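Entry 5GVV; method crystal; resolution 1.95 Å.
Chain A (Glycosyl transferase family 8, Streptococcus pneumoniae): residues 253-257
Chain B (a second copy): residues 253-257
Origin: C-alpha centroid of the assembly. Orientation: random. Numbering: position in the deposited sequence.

Chain A, residues 253-257: MDWSV
Chain B (253-257) MDWSV

Two aspartates of like charge meet at the centre of this contact. OD1 of D254(A) lies 3.5 Å from OD1 of D254(B). Each carboxylate also accepts backbone NH groups from the start of the other chain's helix.

The two stretches are copies of one sequence and contact each other through the same residues. The register is D254(A) against D254(B), with the two CA atoms 5.7 Å apart. In both chains residues 253 and 254 are extended, with phi/psi near -81/126 and -68/150 in chain A and -71/129 and -77/147 in chain B. Residues 255-257 then turn into a helix that continues later in the chain, with phi near -60 and psi from -29 to -46. A weak bond closes the first turn, V257(A) N to D254(A) O at 3.2 Å and V257(B) N to D254(B) O at 3.1 Å.

D254(A) and D254(B) hold the N-cap positions, but neither side chain caps its own helix. Each reaches across to the partner's helix instead. CA-to-CB points toward the other stretch, and chi1 is m, -78° in A and -83° in B; chi2 is -31° and -24°. W255(B) N donates to D254(A) OD1 at 3.3 Å, and S256(B) N donates to D254(A) OD2 at 3.1 Å. In return, S256(A) N donates to D254(B) OD2 at 2.9 Å, while W255(A) N makes a weak bond to D254(B) OD1 at 3.4 Å. Aspartate suits this place: its short side chain presents two acceptors to successive NH groups at a helix start.

S256(A) and S256(B) add a side-chain link. Both have chi1 p at 60° and CA-to-CB toward the partner. S256(A) OG and S256(B) OG form a hydrogen bond of 2.7 Å, in which either could be the donor. A small hydroxyl residue can serve as donor or acceptor, so two copies can pair here.

W255(A) and W255(B) are buried, and their CA-to-CB bonds run sideways. Chi1 is m, -87° in A and -82° in B, with chi2 104° and 99°, and the end of each side chain leads away from the contact. Each NE1 is hydrogen-bonded elsewhere in the structure.

M253(A) and M253(B) are selenomethionines whose CA-to-CB bonds point away, with chi1 and chi2 t and chi3 m. The CA-to-CB bonds of exposed V257(A) and V257(B) run sideways, with chi1 t. The stretches bury 243 Å² in total, with D254(A) and D254(B) contributing most.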

# COMPACT_ATOMS: atom_id res chain seq x y z
N MSE A 253 9.09 7.34 -3.82
CA MSE A 253 10.24 7.09 -4.68
C MSE A 253 10.02 5.80 -5.46
O MSE A 253 9.72 4.75 -4.87
CB MSE A 253 11.51 7.02 -3.83
CG MSE A 253 12.80 6.89 -4.62
SE MSE A 253 14.36 6.97 -3.45
CE MSE A 253 14.36 8.89 -3.11
N ASP A 254 10.14 5.87 -6.79
CA ASP A 254 10.06 4.67 -7.62
C ASP A 254 11.29 3.80 -7.36
O ASP A 254 12.35 4.32 -7.03
CB ASP A 254 10.02 5.04 -9.10
CG ASP A 254 8.65 5.51 -9.57
OD1 ASP A 254 7.63 5.06 -9.02
OD2 ASP A 254 8.60 6.33 -10.50
N TRP A 255 11.14 2.49 -7.50
CA TRP A 255 12.28 1.59 -7.37
C TRP A 255 13.28 1.86 -8.49
O TRP A 255 14.49 1.66 -8.32
CB TRP A 255 11.81 0.14 -7.42
CG TRP A 255 11.41 -0.40 -6.08
CD1 TRP A 255 10.14 -0.60 -5.61
CD2 TRP A 255 12.30 -0.82 -5.04
NE1 TRP A 255 10.19 -1.12 -4.33
CE2 TRP A 255 11.50 -1.26 -3.96
CE3 TRP A 255 13.69 -0.86 -4.91
CZ2 TRP A 255 12.06 -1.74 -2.77
CZ3 TRP A 255 14.24 -1.34 -3.73
CH2 TRP A 255 13.43 -1.77 -2.67
N SER A 256 12.77 2.33 -9.63
CA SER A 256 13.60 2.66 -10.78
C SER A 256 14.63 3.75 -10.45
O SER A 256 15.77 3.69 -10.91
CB SER A 256 12.73 3.09 -11.95
OG SER A 256 11.95 4.23 -11.61
N VAL A 257 14.23 4.74 -9.64
CA VAL A 257 15.16 5.76 -9.17
C VAL A 257 16.31 5.13 -8.39
O VAL A 257 17.48 5.47 -8.57
CB VAL A 257 14.47 6.80 -8.27
CG1 VAL A 257 15.51 7.71 -7.60
CG2 VAL A 257 13.48 7.62 -9.06
N MSE B 253 4.25 -1.82 -11.31
CA MSE B 253 4.78 -0.94 -12.34
C MSE B 253 5.17 0.42 -11.75
O MSE B 253 4.37 1.06 -11.06
CB MSE B 253 3.72 -0.76 -13.44
CG MSE B 253 4.18 0.04 -14.65
SE MSE B 253 2.82 0.06 -16.04
CE MSE B 253 2.67 -1.87 -16.33
N ASP B 254 6.40 0.88 -12.03
CA ASP B 254 6.84 2.20 -11.57
C ASP B 254 6.25 3.32 -12.41
O ASP B 254 6.04 3.15 -13.62
CB ASP B 254 8.37 2.30 -11.61
CG ASP B 254 9.04 1.70 -10.39
OD1 ASP B 254 8.39 1.62 -9.32
OD2 ASP B 254 10.23 1.34 -10.49
N TRP B 255 5.99 4.48 -11.80
CA TRP B 255 5.43 5.61 -12.53
C TRP B 255 6.38 6.10 -13.63
O TRP B 255 5.94 6.62 -14.65
CB TRP B 255 5.08 6.77 -11.59
CG TRP B 255 3.75 6.62 -10.89
CD1 TRP B 255 3.53 6.17 -9.62
CD2 TRP B 255 2.46 6.92 -11.43
NE1 TRP B 255 2.19 6.17 -9.34
CE2 TRP B 255 1.50 6.63 -10.44
CE3 TRP B 255 2.01 7.42 -12.66
CZ2 TRP B 255 0.13 6.81 -10.64
CZ3 TRP B 255 0.66 7.60 -12.86
CH2 TRP B 255 -0.27 7.30 -11.86
N SER B 256 7.69 5.92 -13.41
CA SER B 256 8.70 6.28 -14.40
C SER B 256 8.49 5.57 -15.74
O SER B 256 8.71 6.15 -16.80
CB SER B 256 10.09 5.96 -13.87
OG SER B 256 10.21 4.57 -13.61
N VAL B 257 8.07 4.31 -15.67
CA VAL B 257 7.76 3.52 -16.86
C VAL B 257 6.58 4.13 -17.62
O VAL B 257 6.61 4.28 -18.84
CB VAL B 257 7.45 2.06 -16.48
CG1 VAL B 257 6.98 1.27 -17.70
CG2 VAL B 257 8.68 1.40 -15.87